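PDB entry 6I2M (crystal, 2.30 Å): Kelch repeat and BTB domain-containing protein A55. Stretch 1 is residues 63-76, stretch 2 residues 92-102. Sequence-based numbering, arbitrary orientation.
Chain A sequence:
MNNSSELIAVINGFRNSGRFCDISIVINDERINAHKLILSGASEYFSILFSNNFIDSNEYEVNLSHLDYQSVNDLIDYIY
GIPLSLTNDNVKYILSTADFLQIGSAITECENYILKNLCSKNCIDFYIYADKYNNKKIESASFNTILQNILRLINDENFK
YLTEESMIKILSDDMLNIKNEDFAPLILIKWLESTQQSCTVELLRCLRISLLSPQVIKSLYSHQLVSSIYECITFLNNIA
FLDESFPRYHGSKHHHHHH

Stretch 1, residues 63-76: NLSHLDYQSVNDLI
Stretch 2, residues 92-102: KYILSTADFLQ

Helices that cross at a steep angle can pack closely where a small residue sits at the crossing, and this contact in the Kelch repeat and BTB domain-containing protein A55 is a worked example. Stretch 1 begins extended at Asn63, makes a type I turn from Leu64 to Leu67 (weak bond, Leu67 N to Leu64 O, 3.4 Å), and enters a helix at Tyr69. Asp68 (phi/psi -71/129, chi1 t) caps it, its OD1 accepting from Ser71 N at 2.9 Å. Stretch 2 is helical from Lys92 to about Leu101, and Gln102 departs with positive phi (54/57). The axes approach to 9.0 Å, with N-to-C directions 68° apart (signed crossing angle -68°). In register, Ser71 CA lies 5.1 Å from Ile94 CA, and Leu67 CA 6.5 Å from Thr97 CA.

The 5.1 Å between the CA atoms of Ser71 and Ile94 leaves the short side chain of Ser71, chi1 t, close against stretch 2. Ser71 OG donates to Tyr93 O at 3.2 Å and lies 3.0 Å from Thr97 OG1. Thr97 (chi1 -43°) also donates from OG1 to Tyr93 O, at 3.0 Å, so one carbonyl receives hydroxyls from both helices, besides a weak backbone bond from Thr97 N (3.4 Å).

Apolar contacts lie beside this polar centre. One turn beyond Ser71, Leu75 (m, t) places CD2 3.9 Å from Ile94 CG2 and 4.0 Å from Ala98 CB, while its CD1 is 3.8 Å from Thr97 CB. Thr97 CG2 meets Val72 CG2 at 3.6 Å and Leu67 CD2 at 3.8 Å.

Phe100 (chi1 t, chi2 -96°) engages the turn. Leu64 CD2 lies at the edge of the Phe100 ring, 3.9 Å from Phe100 CE1; Leu67 CD1 approaches CD1 of Phe100 obliquely at 3.7 Å. His66 (chi1 p, chi2 -79°) directs its ring edge at one Phe100 face, NE2 to CZ 3.4 Å, in an offset edge-to-face pair with centroids 4.9 Å apart and planes at 80°.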

# COMPACT_ATOMS: atom_id res chain seq x y z
N ASN A 63 -22.57 -6.11 10.45
CA ASN A 63 -23.68 -6.63 9.64
C ASN A 63 -24.11 -5.66 8.54
O ASN A 63 -24.66 -4.59 8.83
CB ASN A 63 -24.86 -7.05 10.53
CG ASN A 63 -25.95 -7.84 9.84
OD1 ASN A 63 -25.73 -8.53 8.84
ND2 ASN A 63 -27.16 -7.76 10.37
N LEU A 64 -23.84 -6.03 7.28
CA LEU A 64 -24.18 -5.24 6.09
C LEU A 64 -25.02 -6.08 5.11
O LEU A 64 -24.72 -6.13 3.91
CB LEU A 64 -22.91 -4.67 5.42
CG LEU A 64 -22.10 -3.63 6.19
CD1 LEU A 64 -20.68 -3.55 5.67
CD2 LEU A 64 -22.76 -2.25 6.14
N SER A 65 -26.09 -6.73 5.63
CA SER A 65 -27.00 -7.59 4.88
C SER A 65 -27.86 -6.87 3.83
O SER A 65 -28.35 -7.51 2.90
CB SER A 65 -27.88 -8.40 5.83
OG SER A 65 -27.10 -9.30 6.60
N HIS A 66 -28.04 -5.54 3.98
CA HIS A 66 -28.83 -4.71 3.06
C HIS A 66 -28.09 -4.39 1.74
O HIS A 66 -28.69 -3.82 0.82
CB HIS A 66 -29.33 -3.44 3.76
CG HIS A 66 -28.24 -2.48 4.14
ND1 HIS A 66 -27.46 -2.69 5.26
CD2 HIS A 66 -27.85 -1.33 3.54
CE1 HIS A 66 -26.62 -1.67 5.30
NE2 HIS A 66 -26.81 -0.83 4.28
N LEU A 67 -26.80 -4.78 1.64
CA LEU A 67 -25.95 -4.57 0.46
C LEU A 67 -25.66 -5.91 -0.26
O LEU A 67 -25.74 -6.97 0.37
CB LEU A 67 -24.63 -3.88 0.85
CG LEU A 67 -24.72 -2.51 1.53
CD1 LEU A 67 -23.48 -2.24 2.36
CD2 LEU A 67 -24.94 -1.39 0.52
N ASP A 68 -25.33 -5.85 -1.56
CA ASP A 68 -25.01 -7.02 -2.40
C ASP A 68 -23.66 -7.63 -2.00
O ASP A 68 -22.67 -6.91 -1.92
CB ASP A 68 -25.03 -6.62 -3.89
CG ASP A 68 -24.75 -7.75 -4.85
OD1 ASP A 68 -23.57 -7.93 -5.23
OD2 ASP A 68 -25.70 -8.46 -5.22
N TYR A 69 -23.63 -8.97 -1.75
CA TYR A 69 -22.43 -9.71 -1.33
C TYR A 69 -21.26 -9.62 -2.31
O TYR A 69 -20.17 -9.24 -1.89
CB TYR A 69 -22.75 -11.19 -0.99
CG TYR A 69 -21.52 -12.06 -0.85
CD1 TYR A 69 -20.63 -11.88 0.21
CD2 TYR A 69 -21.23 -13.05 -1.78
CE1 TYR A 69 -19.48 -12.66 0.33
CE2 TYR A 69 -20.09 -13.85 -1.66
CZ TYR A 69 -19.22 -13.65 -0.60
OH TYR A 69 -18.10 -14.43 -0.47
N GLN A 70 -21.48 -10.01 -3.59
CA GLN A 70 -20.45 -9.99 -4.64
C GLN A 70 -19.88 -8.59 -4.84
O GLN A 70 -18.69 -8.45 -5.14
CB GLN A 70 -20.98 -10.61 -5.95
CG GLN A 70 -19.90 -10.98 -6.98
CD GLN A 70 -18.88 -12.00 -6.51
OE1 GLN A 70 -19.21 -13.00 -5.86
NE2 GLN A 70 -17.62 -11.76 -6.83
N SER A 71 -20.71 -7.55 -4.63
CA SER A 71 -20.34 -6.14 -4.72
C SER A 71 -19.38 -5.79 -3.57
O SER A 71 -18.29 -5.28 -3.84
CB SER A 71 -21.58 -5.26 -4.69
OG SER A 71 -21.24 -3.88 -4.78
N VAL A 72 -19.77 -6.10 -2.31
CA VAL A 72 -18.97 -5.86 -1.09
C VAL A 72 -17.63 -6.61 -1.17
O VAL A 72 -16.59 -6.00 -0.92
CB VAL A 72 -19.76 -6.15 0.22
CG1 VAL A 72 -18.88 -5.98 1.46
CG2 VAL A 72 -21.00 -5.28 0.34
N ASN A 73 -17.66 -7.91 -1.54
CA ASN A 73 -16.49 -8.79 -1.67
C ASN A 73 -15.46 -8.24 -2.66
O ASN A 73 -14.27 -8.21 -2.34
CB ASN A 73 -16.91 -10.21 -2.05
CG ASN A 73 -15.80 -11.22 -1.98
OD1 ASN A 73 -15.43 -11.71 -0.90
ND2 ASN A 73 -15.22 -11.56 -3.13
N ASP A 74 -15.91 -7.79 -3.85
CA ASP A 74 -15.04 -7.22 -4.89
C ASP A 74 -14.50 -5.86 -4.49
O ASP A 74 -13.39 -5.51 -4.90
CB ASP A 74 -15.76 -7.16 -6.25
CG ASP A 74 -16.00 -8.50 -6.92
OD1 ASP A 74 -15.48 -9.53 -6.41
OD2 ASP A 74 -16.70 -8.53 -7.95
N LEU A 75 -15.27 -5.09 -3.70
CA LEU A 75 -14.86 -3.78 -3.20
C LEU A 75 -13.75 -3.92 -2.16
O LEU A 75 -12.85 -3.09 -2.14
CB LEU A 75 -16.05 -2.98 -2.64
CG LEU A 75 -16.92 -2.26 -3.68
CD1 LEU A 75 -18.27 -1.92 -3.10
CD2 LEU A 75 -16.26 -1.01 -4.19
N ILE A 76 -13.81 -4.98 -1.32
CA ILE A 76 -12.77 -5.29 -0.33
C ILE A 76 -11.51 -5.72 -1.10
O ILE A 76 -10.41 -5.29 -0.76
CB ILE A 76 -13.24 -6.33 0.73
CG1 ILE A 76 -14.39 -5.76 1.59
CG2 ILE A 76 -12.07 -6.79 1.64
CD1 ILE A 76 -15.33 -6.81 2.15
N LYS A 92 -23.41 -1.25 -11.99
CA LYS A 92 -24.64 -0.64 -11.48
C LYS A 92 -24.75 -0.86 -9.96
O LYS A 92 -25.11 0.06 -9.23
CB LYS A 92 -25.84 -1.27 -12.20
CG LYS A 92 -27.13 -0.47 -12.12
CD LYS A 92 -28.26 -1.18 -12.85
CE LYS A 92 -29.57 -0.43 -12.76
NZ LYS A 92 -30.66 -1.14 -13.47
N TYR A 93 -24.39 -2.08 -9.49
CA TYR A 93 -24.46 -2.46 -8.08
C TYR A 93 -23.19 -2.12 -7.29
O TYR A 93 -23.30 -1.86 -6.08
CB TYR A 93 -24.84 -3.95 -7.93
CG TYR A 93 -26.09 -4.33 -8.69
CD1 TYR A 93 -27.36 -4.05 -8.18
CD2 TYR A 93 -26.01 -4.95 -9.93
CE1 TYR A 93 -28.51 -4.39 -8.88
CE2 TYR A 93 -27.16 -5.30 -10.64
CZ TYR A 93 -28.41 -5.02 -10.11
OH TYR A 93 -29.55 -5.35 -10.81
N ILE A 94 -22.01 -2.10 -7.95
CA ILE A 94 -20.73 -1.77 -7.30
C ILE A 94 -20.69 -0.27 -6.92
O ILE A 94 -20.21 0.06 -5.84
CB ILE A 94 -19.49 -2.25 -8.12
CG1 ILE A 94 -19.52 -3.78 -8.32
CG2 ILE A 94 -18.16 -1.82 -7.45
CD1 ILE A 94 -18.64 -4.33 -9.45
N LEU A 95 -21.24 0.61 -7.79
CA LEU A 95 -21.31 2.05 -7.55
C LEU A 95 -22.21 2.40 -6.35
O LEU A 95 -21.82 3.25 -5.54
CB LEU A 95 -21.75 2.80 -8.82
CG LEU A 95 -21.85 4.34 -8.74
CD1 LEU A 95 -20.48 5.00 -8.69
CD2 LEU A 95 -22.63 4.89 -9.91
N SER A 96 -23.38 1.73 -6.22
CA SER A 96 -24.35 1.93 -5.13
C SER A 96 -23.75 1.62 -3.76
O SER A 96 -23.95 2.39 -2.82
CB SER A 96 -25.58 1.05 -5.35
OG SER A 96 -26.32 1.46 -6.49
N THR A 97 -23.01 0.50 -3.66
CA THR A 97 -22.35 0.04 -2.44
C THR A 97 -21.16 0.95 -2.11
O THR A 97 -20.94 1.26 -0.93
CB THR A 97 -21.98 -1.44 -2.55
OG1 THR A 97 -23.05 -2.17 -3.14
CG2 THR A 97 -21.62 -2.05 -1.21
N ALA A 98 -20.39 1.37 -3.14
CA ALA A 98 -19.24 2.26 -3.00
C ALA A 98 -19.68 3.65 -2.54
O ALA A 98 -18.93 4.32 -1.83
CB ALA A 98 -18.48 2.37 -4.31
N ASP A 99 -20.90 4.08 -2.93
CA ASP A 99 -21.48 5.37 -2.55
C ASP A 99 -21.90 5.37 -1.08
O ASP A 99 -21.73 6.38 -0.40
CB ASP A 99 -22.68 5.71 -3.46
CG ASP A 99 -23.18 7.14 -3.36
OD1 ASP A 99 -22.41 8.02 -2.93
OD2 ASP A 99 -24.35 7.38 -3.75
N PHE A 100 -22.44 4.23 -0.59
CA PHE A 100 -22.86 4.04 0.80
C PHE A 100 -21.64 3.99 1.72
O PHE A 100 -21.59 4.73 2.71
CB PHE A 100 -23.71 2.75 0.94
CG PHE A 100 -24.05 2.36 2.36
CD1 PHE A 100 -23.27 1.42 3.04
CD2 PHE A 100 -25.13 2.92 3.02
CE1 PHE A 100 -23.57 1.07 4.36
CE2 PHE A 100 -25.43 2.57 4.34
CZ PHE A 100 -24.65 1.65 5.00
N LEU A 101 -20.65 3.13 1.39
CA LEU A 101 -19.41 2.96 2.16
C LEU A 101 -18.44 4.14 1.99
O LEU A 101 -17.47 4.24 2.75
CB LEU A 101 -18.74 1.61 1.84
CG LEU A 101 -19.51 0.35 2.25
CD1 LEU A 101 -19.06 -0.85 1.44
CD2 LEU A 101 -19.38 0.07 3.75
N GLN A 102 -18.72 5.04 1.02
CA GLN A 102 -17.98 6.26 0.69
C GLN A 102 -16.48 6.03 0.42
O GLN A 102 -15.62 6.64 1.05
CB GLN A 102 -18.21 7.37 1.73
CG GLN A 102 -19.55 8.09 1.58
CD GLN A 102 -19.64 8.98 0.35
OE1 GLN A 102 -18.65 9.54 -0.13
NE2 GLN A 102 -20.85 9.14 -0.16